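Local coordinates for decaprenyl diphosphate synthase (Rhodobacter capsulatus, PDB 3MZV) that synthesises decaprenyl diphosphate, elongating an allylic diphosphate with successive isopentenyl diphosphate units in a magnesium-dependent prenyl transfer reaction, at the interface of chains A and B. Numbering follows the deposited sequence. Chains: chain A/B, Decaprenyl diphosphate synthase.

The interface of chains A and B. Residues chain A 35-38, 40-41, 119, 123; chain B 153, 156-157.
Helix 138-161 of chain B lays B:Glu153, B:Val156 and B:Leu157 against the loop A:Ser35-A:Ala38 and helices 40-50 and 114-132 of chain A. This patch, with its two-fold twin, forms part of a homodimer interface of the kind usual in the all-helical trans-prenyl synthase family. Packing is tight around B:Val156, whose two methyls divide the work. CG1, anti to the backbone N (chi1 175°), rests on A:Ala38 CB at 3.7 Å and also faces the A:Arg40 methylenes, the two side chains set at a slant to each other. CG2 takes the other side, 3.7 Å from A:Leu119 CB, the two side chains lying antiparallel as they pass. B:Glu153, extended with CG anti to the backbone N (chi1 -178°), runs alongside A:Tyr123, with B:Glu153 CB 4.0 Å from the ring carbon A:Tyr123 CE1. A:Ile41 CD1 caps one face of that ring, 3.7 Å above its centre, which should hold the tyrosine in place. Toward the loop the contact becomes polar and includes an ordered water. There A:Ser35 OG donates to B:Glu153 OE2 (2.6 Å), which receives it on its anti lone pair, the one pointing away from the other carboxylate oxygen. The same OG accepts the backbone N-H of A:Ala38, so one hydroxyl ties the loop's turn to the partner helix. An alanine in place of A:Ser35 removes OG and would probably leave the carboxylate less firmly held and the turn at A:Ala38 less well fixed. At the looser margin, B:Leu157 CD1 lies 3.5 Å from the carbonyl oxygen of A:His37. Water 1 links the two chains, 2.6 Å from B:Glu153 OE2 and 2.6 Å from the backbone N of A:His37.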
ATOM      1  N   SER A  35     -11.416 -12.216   4.494  1.00 46.64           N
ATOM      2  CA  SER A  35     -10.456 -12.298   5.588  1.00 48.86           C
ATOM      3  C   SER A  35     -11.127 -13.061   6.703  1.00 51.34           C
ATOM      4  O   SER A  35     -12.142 -12.643   7.199  1.00 53.28           O
ATOM      5  CB  SER A  35      -9.991 -10.904   6.046  1.00 48.66           C
ATOM      6  OG  SER A  35      -9.262 -10.995   7.283  1.00 48.10           O
ATOM      7  N   GLU A  36     -10.569 -14.204   7.058  1.00 53.68           N
ATOM      8  CA  GLU A  36     -11.132 -15.033   8.115  1.00 56.49           C
ATOM      9  C   GLU A  36     -11.121 -14.312   9.471  1.00 58.61           C
ATOM     10  O   GLU A  36     -12.071 -14.417  10.246  1.00 59.85           O
ATOM     11  CB  GLU A  36     -10.347 -16.348   8.228  1.00 57.37           C
ATOM     12  N   HIS A  37     -10.066 -13.547   9.731  1.00 59.44           N
ATOM     13  CA  HIS A  37      -9.840 -13.001  11.076  1.00 61.99           C
ATOM     14  C   HIS A  37      -9.948 -11.470  11.224  1.00 62.49           C
ATOM     15  O   HIS A  37      -9.890 -10.949  12.342  1.00 64.11           O
ATOM     16  CB  HIS A  37      -8.524 -13.562  11.618  1.00 62.37           C
ATOM     17  CG  HIS A  37      -8.584 -15.037  11.878  1.00 63.78           C
ATOM     18  ND1 HIS A  37      -9.314 -15.579  12.921  1.00 67.99           N
ATOM     19  CD2 HIS A  37      -8.034 -16.084  11.218  1.00 64.03           C
ATOM     20  CE1 HIS A  37      -9.202 -16.896  12.895  1.00 68.04           C
ATOM     21  NE2 HIS A  37      -8.432 -17.227  11.872  1.00 66.75           N
ATOM     22  N   ALA A  38     -10.157 -10.759  10.116  1.00 61.52           N
ATOM     23  CA  ALA A  38     -10.598  -9.353  10.179  1.00 61.73           C
ATOM     24  C   ALA A  38     -11.805  -9.114   9.228  1.00 61.60           C
ATOM     25  O   ALA A  38     -11.625  -8.710   8.089  1.00 59.95           O
ATOM     26  CB  ALA A  38      -9.428  -8.422   9.849  1.00 61.06           C
ATOM     27  N   ARG A  40     -13.817  -6.675   9.194  1.00 64.67           N
ATOM     28  CA  ARG A  40     -13.780  -5.256   8.784  1.00 64.27           C
ATOM     29  C   ARG A  40     -13.357  -5.073   7.317  1.00 62.64           C
ATOM     30  O   ARG A  40     -13.897  -4.213   6.610  1.00 62.44           O
ATOM     31  CB  ARG A  40     -12.855  -4.463   9.716  1.00 65.26           C
ATOM     32  CG  ARG A  40     -12.760  -2.981   9.401  1.00 65.49           C
ATOM     33  CD  ARG A  40     -11.964  -2.232  10.449  1.00 65.75           C
ATOM     34  NE  ARG A  40     -12.637  -2.230  11.748  1.00 70.00           N
ATOM     35  CZ  ARG A  40     -12.218  -1.551  12.815  1.00 72.17           C
ATOM     36  NH1 ARG A  40     -11.128  -0.796  12.755  1.00 72.45           N
ATOM     37  NH2 ARG A  40     -12.895  -1.621  13.956  1.00 74.68           N
ATOM     38  N   ILE A  41     -12.403  -5.896   6.874  1.00 60.65           N
ATOM     39  CA  ILE A  41     -11.807  -5.768   5.554  1.00 59.38           C
ATOM     40  C   ILE A  41     -12.836  -5.966   4.412  1.00 58.96           C
ATOM     41  O   ILE A  41     -13.100  -5.022   3.683  1.00 59.14           O
ATOM     42  CB  ILE A  41     -10.590  -6.707   5.406  1.00 57.90           C
ATOM     43  CG1 ILE A  41      -9.477  -6.285   6.375  1.00 57.81           C
ATOM     44  CG2 ILE A  41     -10.116  -6.694   3.992  1.00 57.08           C
ATOM     45  CD1 ILE A  41      -8.259  -7.133   6.362  1.00 52.44           C
ATOM     46  N   LEU A 119      -5.335   0.743   6.190  1.00 36.46           N
ATOM     47  CA  LEU A 119      -5.051  -0.676   6.292  1.00 36.29           C
ATOM     48  C   LEU A 119      -5.868  -1.526   5.345  1.00 34.30           C
ATOM     49  O   LEU A 119      -5.328  -2.414   4.750  1.00 32.72           O
ATOM     50  CB  LEU A 119      -5.215  -1.159   7.744  1.00 37.69           C
ATOM     51  CG  LEU A 119      -4.157  -0.573   8.689  1.00 40.15           C
ATOM     52  CD1 LEU A 119      -4.512  -0.999  10.103  1.00 42.53           C
ATOM     53  CD2 LEU A 119      -2.710  -0.938   8.306  1.00 40.60           C
ATOM     54  N   TYR A 123      -4.413  -3.868   2.355  1.00 32.97           N
ATOM     55  CA  TYR A 123      -4.818  -5.256   2.156  1.00 33.11           C
ATOM     56  C   TYR A 123      -5.208  -5.492   0.705  1.00 32.18           C
ATOM     57  O   TYR A 123      -4.758  -6.457   0.086  1.00 32.05           O
ATOM     58  CB  TYR A 123      -6.033  -5.575   3.028  1.00 34.24           C
ATOM     59  CG  TYR A 123      -6.407  -7.052   3.059  1.00 34.77           C
ATOM     60  CD1 TYR A 123      -5.639  -7.954   3.761  1.00 38.63           C
ATOM     61  CD2 TYR A 123      -7.540  -7.533   2.406  1.00 41.02           C
ATOM     62  CE1 TYR A 123      -5.979  -9.303   3.839  1.00 38.75           C
ATOM     63  CE2 TYR A 123      -7.900  -8.905   2.495  1.00 41.88           C
ATOM     64  CZ  TYR A 123      -7.096  -9.766   3.200  1.00 42.20           C
ATOM     65  OH  TYR A 123      -7.381 -11.121   3.319  1.00 44.88           O
TER
ATOM     66  N   GLU B 153      -3.699  -7.326   7.555  1.00 37.35           N
ATOM     67  CA  GLU B 153      -4.720  -8.038   8.299  1.00 38.67           C
ATOM     68  C   GLU B 153      -4.384  -8.125   9.793  1.00 38.39           C
ATOM     69  O   GLU B 153      -5.271  -7.984  10.636  1.00 39.75           O
ATOM     70  CB  GLU B 153      -4.866  -9.425   7.704  1.00 39.71           C
ATOM     71  CG  GLU B 153      -5.911 -10.319   8.315  1.00 40.60           C
ATOM     72  CD  GLU B 153      -5.894 -11.695   7.686  1.00 43.31           C
ATOM     73  OE1 GLU B 153      -4.870 -12.389   7.843  1.00 45.99           O
ATOM     74  OE2 GLU B 153      -6.899 -12.070   7.037  1.00 44.63           O
ATOM     75  N   VAL B 156      -5.079  -4.794  11.369  1.00 40.99           N
ATOM     76  CA  VAL B 156      -6.503  -4.620  11.639  1.00 41.06           C
ATOM     77  C   VAL B 156      -6.977  -5.493  12.820  1.00 41.69           C
ATOM     78  O   VAL B 156      -7.792  -5.050  13.673  1.00 43.97           O
ATOM     79  CB  VAL B 156      -7.341  -4.945  10.408  1.00 41.68           C
ATOM     80  CG1 VAL B 156      -8.826  -4.871  10.735  1.00 41.60           C
ATOM     81  CG2 VAL B 156      -7.008  -3.937   9.322  1.00 40.66           C
ATOM     82  N   LEU B 157      -6.503  -6.730  12.876  1.00 40.23           N
ATOM     83  CA  LEU B 157      -6.789  -7.573  14.040  1.00 41.21           C
ATOM     84  C   LEU B 157      -6.304  -6.941  15.362  1.00 41.82           C
ATOM     85  O   LEU B 157      -7.008  -7.006  16.384  1.00 43.25           O
ATOM     86  CB  LEU B 157      -6.181  -8.962  13.875  1.00 40.20           C
ATOM     87  CG  LEU B 157      -6.588  -9.969  14.973  1.00 41.04           C
ATOM     88  CD1 LEU B 157      -8.138 -10.023  15.220  1.00 40.88           C
ATOM     89  CD2 LEU B 157      -6.076 -11.332  14.636  1.00 41.37           C
TER
HETATM   90  O   HOH W   1      -8.130 -14.050   8.115  1.00 58.00           O